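Side-chain contacts in oxalate biosynthetic component 1 (Burkholderia thailandensis, PDB 5IKY), which is a bifunctional enzyme of quorum sensing-dependent oxalogenesis, probably producing oxalate with a serine hydrolase of the alpha/beta-hydrolase class and an additional lyase activity: residues Gly316-Gln321 with Tyr326-Ala331; Tyr386-Asp389 with Asp394-Asp397. All coordinates share one frame; numbering follows the deposited sequence.

Contact 1. Residues Gly316-Gln321 with Tyr326-Ala331; sequences GPVVFQ and YDNPNA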
# COMPACT_ATOMS: atom_id res chain seq x y z
N GLY A 316 -35.76 4.98 -2.44
CA GLY A 316 -36.64 5.80 -3.25
C GLY A 316 -36.17 5.87 -4.69
O GLY A 316 -35.04 5.48 -4.99
N PRO A 317 -37.02 6.38 -5.59
CA PRO A 317 -36.70 6.49 -7.01
C PRO A 317 -35.53 7.44 -7.28
O PRO A 317 -35.38 8.44 -6.59
CB PRO A 317 -37.99 7.05 -7.63
CG PRO A 317 -39.06 6.78 -6.63
CD PRO A 317 -38.39 6.86 -5.30
N VAL A 318 -34.71 7.11 -8.28
CA VAL A 318 -33.65 8.01 -8.71
C VAL A 318 -33.95 8.47 -10.12
O VAL A 318 -33.88 7.68 -11.07
CB VAL A 318 -32.27 7.33 -8.65
CG1 VAL A 318 -31.18 8.34 -8.99
CG2 VAL A 318 -32.03 6.73 -7.27
N VAL A 319 -34.30 9.74 -10.27
CA VAL A 319 -34.69 10.27 -11.58
C VAL A 319 -33.84 11.48 -11.97
O VAL A 319 -34.07 12.59 -11.49
CB VAL A 319 -36.17 10.67 -11.59
CG1 VAL A 319 -36.59 11.07 -12.99
CG2 VAL A 319 -37.04 9.53 -11.08
N PHE A 320 -32.87 11.26 -12.85
CA PHE A 320 -31.99 12.33 -13.30
C PHE A 320 -32.70 13.25 -14.27
O PHE A 320 -33.39 12.79 -15.18
CB PHE A 320 -30.72 11.76 -13.95
CG PHE A 320 -29.91 10.88 -13.05
CD1 PHE A 320 -28.95 11.41 -12.21
CD2 PHE A 320 -30.11 9.50 -13.05
CE1 PHE A 320 -28.20 10.60 -11.39
CE2 PHE A 320 -29.36 8.68 -12.22
CZ PHE A 320 -28.40 9.23 -11.39
N GLN A 321 -32.54 14.56 -14.08
CA GLN A 321 -33.08 15.54 -15.02
C GLN A 321 -32.41 15.42 -16.38
O GLN A 321 -33.03 15.66 -17.42
CB GLN A 321 -32.91 16.96 -14.48
CG GLN A 321 -33.73 17.25 -13.24
CD GLN A 321 -33.95 18.74 -13.03
OE1 GLN A 321 -33.80 19.54 -13.95
NE2 GLN A 321 -34.33 19.12 -11.81
N TYR A 326 -33.38 5.00 -12.14
CA TYR A 326 -33.91 3.69 -11.80
C TYR A 326 -34.82 3.78 -10.60
O TYR A 326 -34.71 4.70 -9.79
CB TYR A 326 -32.76 2.70 -11.54
CG TYR A 326 -31.71 3.21 -10.59
CD1 TYR A 326 -30.69 4.05 -11.02
CD2 TYR A 326 -31.71 2.83 -9.25
CE1 TYR A 326 -29.72 4.52 -10.15
CE2 TYR A 326 -30.74 3.29 -8.37
CZ TYR A 326 -29.75 4.14 -8.83
OH TYR A 326 -28.79 4.60 -7.97
N ASP A 327 -35.74 2.83 -10.48
CA ASP A 327 -36.68 2.81 -9.38
C ASP A 327 -36.20 1.86 -8.28
O ASP A 327 -35.43 0.94 -8.55
CB ASP A 327 -38.08 2.41 -9.86
CG ASP A 327 -39.14 2.60 -8.80
OD1 ASP A 327 -39.06 3.59 -8.05
OD2 ASP A 327 -40.06 1.76 -8.72
N ASN A 328 -36.65 2.10 -7.06
CA ASN A 328 -36.32 1.22 -5.94
C ASN A 328 -37.57 0.88 -5.12
O ASN A 328 -37.79 1.46 -4.06
CB ASN A 328 -35.25 1.84 -5.04
CG ASN A 328 -33.97 2.17 -5.80
OD1 ASN A 328 -33.13 1.30 -6.04
ND2 ASN A 328 -33.80 3.44 -6.16
N PRO A 329 -38.40 -0.05 -5.62
CA PRO A 329 -39.62 -0.46 -4.93
C PRO A 329 -39.34 -1.02 -3.54
O PRO A 329 -38.25 -1.54 -3.29
CB PRO A 329 -40.20 -1.54 -5.85
CG PRO A 329 -39.62 -1.24 -7.19
CD PRO A 329 -38.24 -0.73 -6.92
N ASN A 330 -40.32 -0.91 -2.65
CA ASN A 330 -40.14 -1.25 -1.25
C ASN A 330 -39.86 -2.73 -0.99
O ASN A 330 -38.99 -3.07 -0.18
CB ASN A 330 -41.37 -0.80 -0.45
CG ASN A 330 -41.52 0.70 -0.42
OD1 ASN A 330 -40.54 1.44 -0.30
ND2 ASN A 330 -42.76 1.18 -0.53
N ALA A 331 -40.60 -3.62 -1.65
CA ALA A 331 -40.38 -5.05 -1.49
C ALA A 331 -38.99 -5.45 -1.96
O ALA A 331 -38.34 -6.31 -1.37
CB ALA A 331 -41.43 -5.85 -2.23

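Contact 2. Residues Tyr386-Asp389 with Asp394-Asp397; sequences YHRD and DTSD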
# COMPACT_ATOMS: atom_id res chain seq x y z
N TYR A 386 -35.25 14.84 -10.50
CA TYR A 386 -36.69 15.04 -10.63
C TYR A 386 -37.46 14.21 -9.61
O TYR A 386 -37.08 13.08 -9.29
CB TYR A 386 -37.17 14.65 -12.04
CG TYR A 386 -37.07 15.75 -13.08
CD1 TYR A 386 -37.25 17.08 -12.73
CD2 TYR A 386 -36.79 15.44 -14.41
CE1 TYR A 386 -37.16 18.08 -13.69
CE2 TYR A 386 -36.70 16.43 -15.36
CZ TYR A 386 -36.88 17.75 -15.00
OH TYR A 386 -36.79 18.73 -15.96
N HIS A 387 -38.54 14.77 -9.09
CA HIS A 387 -39.58 13.96 -8.48
C HIS A 387 -40.73 13.89 -9.46
O HIS A 387 -41.08 14.90 -10.08
CB HIS A 387 -40.05 14.54 -7.14
CG HIS A 387 -41.29 13.89 -6.61
ND1 HIS A 387 -42.56 14.36 -6.91
CD2 HIS A 387 -41.46 12.81 -5.82
CE1 HIS A 387 -43.45 13.59 -6.31
NE2 HIS A 387 -42.82 12.65 -5.64
N ARG A 388 -41.31 12.71 -9.63
CA ARG A 388 -42.41 12.55 -10.57
C ARG A 388 -43.71 12.21 -9.86
O ARG A 388 -43.79 11.23 -9.12
CB ARG A 388 -42.08 11.47 -11.60
CG ARG A 388 -43.26 11.06 -12.46
CD ARG A 388 -42.78 10.47 -13.77
NE ARG A 388 -42.23 11.50 -14.65
CZ ARG A 388 -41.35 11.27 -15.61
NH1 ARG A 388 -40.91 10.04 -15.83
NH2 ARG A 388 -40.91 12.27 -16.36
N ASP A 389 -44.72 13.05 -10.08
CA ASP A 389 -46.05 12.79 -9.54
C ASP A 389 -46.63 11.54 -10.18
O ASP A 389 -46.80 11.47 -11.40
CB ASP A 389 -46.96 13.99 -9.78
CG ASP A 389 -48.39 13.74 -9.34
OD1 ASP A 389 -49.19 13.27 -10.18
OD2 ASP A 389 -48.70 14.01 -8.17
N ASP A 394 -46.25 14.74 -13.94
CA ASP A 394 -45.53 16.01 -13.88
C ASP A 394 -44.26 15.86 -13.05
O ASP A 394 -44.21 15.06 -12.11
CB ASP A 394 -46.41 17.11 -13.29
CG ASP A 394 -47.51 17.54 -14.24
OD1 ASP A 394 -47.63 16.95 -15.33
OD2 ASP A 394 -48.26 18.48 -13.88
N THR A 395 -43.24 16.63 -13.40
CA THR A 395 -41.98 16.58 -12.69
C THR A 395 -41.69 17.89 -11.97
O THR A 395 -42.11 18.96 -12.41
CB THR A 395 -40.81 16.25 -13.64
OG1 THR A 395 -40.71 17.27 -14.64
CG2 THR A 395 -41.03 14.91 -14.31
N SER A 396 -40.97 17.79 -10.86
CA SER A 396 -40.54 18.96 -10.12
C SER A 396 -39.12 18.73 -9.61
O SER A 396 -38.64 17.60 -9.59
CB SER A 396 -41.50 19.25 -8.96
OG SER A 396 -41.75 18.09 -8.19
N ASP A 397 -38.46 19.81 -9.20
CA ASP A 397 -37.08 19.74 -8.75
C ASP A 397 -36.98 19.15 -7.35
O ASP A 397 -37.46 19.74 -6.39
CB ASP A 397 -36.44 21.12 -8.80
CG ASP A 397 -34.94 21.08 -8.54
OD1 ASP A 397 -34.34 20.00 -8.72
OD2 ASP A 397 -34.38 22.13 -8.17

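Contact 1. Residues Gly316-Gln321 with Tyr326-Ala331
Val-318 and Tyr-326 pair as a single antiparallel bridge in a short two-stranded hairpin, part of the connection between strands 310-313 and 346-351 of the curled parallel sheet, consistent with the TIM-barrel clan of beta-keto acid cleavage enzymes. The backbone evidence is a hydrogen-bonded pair in both directions. Val-318 N reaches Tyr-326 O at 2.8 Å with an N-H...O angle of 168°, while the return bond from Tyr-326 N to Val-318 O, at 2.9 Å, is more bent. Both side chains leave on the same face of the hairpin.

Apolar packing follows from that register. The valine lies over one face of the tyrosine ring, offset toward its rim: Val-318 CB sits 4.1 Å from the Tyr-326 ring centroid, a CH-pi contact, and Val-318 CG2 comes within 3.8 Å of Tyr-326 CZ. Tyr-326 CG lies between its backbone N and carbonyl carbon (chi1 49°), which folds the ring alongside the valine. Ser-281 and Phe-352 also touch this ring, whose side chain is about 7 Å from the bound magnesium ion. Asp-327 lies side by side with Pro-317, its OD1 3.5 Å from Pro-317 CG.

Polar side-chain contact comes from Asn-328, just ahead of Pro-329, the N-cap of helix 330-343. Its amide is held at both ends. Asn-328 OD1 accepts a hydrogen bond from Arg-294, whose NH1 also binds Asp-327 O. At the other end, Asn-328 ND2 donates a hydrogen bond to the carbonyl O of buried Gly-316, 2.7 Å away, approaching from above the carbonyl plane, 37° out of it.

Contact 2. Residues Tyr386-Asp389 with Asp394-Asp397
The beta hairpin of strands 386-388 and 395-397 is joined here at the protein surface. His-387 and Ser-396 form its hydrogen-bonded pair: His-387 N donates to Ser-396 O at 2.9 Å, and Ser-396 N returns a bond to His-387 O at 3.0 Å. Toward the turn, Asp-389 N adds a bond to Asp-394 O, nearly straight at 162°. The two strands run antiparallel, the N-to-C directions of the two segments making an angle of 144°, and the intervening Arg-388/Thr-395 pair is non-hydrogen-bonded, with both side chains on one face of this two-stranded sheet.

Thr-395 packs against two residues of the facing strand, Tyr-386 and Arg-388. Its OG1 stands over the centre of the Tyr-386 ring, 3.7 Å above the plane, and Thr-395 CB makes a CH-pi contact, 3.9 Å from the centroid of the Tyr-386 ring. With OG1 placed between N and the carbonyl carbon (chi1 60°), the methyl is turned to the other neighbour, where Thr-395 CG2 lies 3.3 Å from Arg-388 NH2. Bent at chi3, the arginine chain runs alongside the threonine. Beyond the strands, Asp-389 OD1 accepts a hydrogen bond from Ser-392 N within the turn.

How the contacts relate
Contact 1 comes first along the chain, and the centres of the two contacts are about 12 Å apart. Both are local two-stranded excursions from the parallel barrel sheet: 316-331 falls between strands 310-313 and 346-351, whereas 386-397 follows strand 375-380 and precedes helix 403-415. The two pieces meet directly. Val-319 O and Tyr-386 N are 2.7 Å apart, probably hydrogen-bonded, and Gln-321 CD packs 3.3 Å from Tyr-386 CE1. Gln-385, just before contact 2, accepts a hydrogen bond from Gln-321 NE2 through its backbone oxygen. Loops that leave different barrel strands are thus tied together, the buried contact 1 leading outward to the surface hairpin of contact 2.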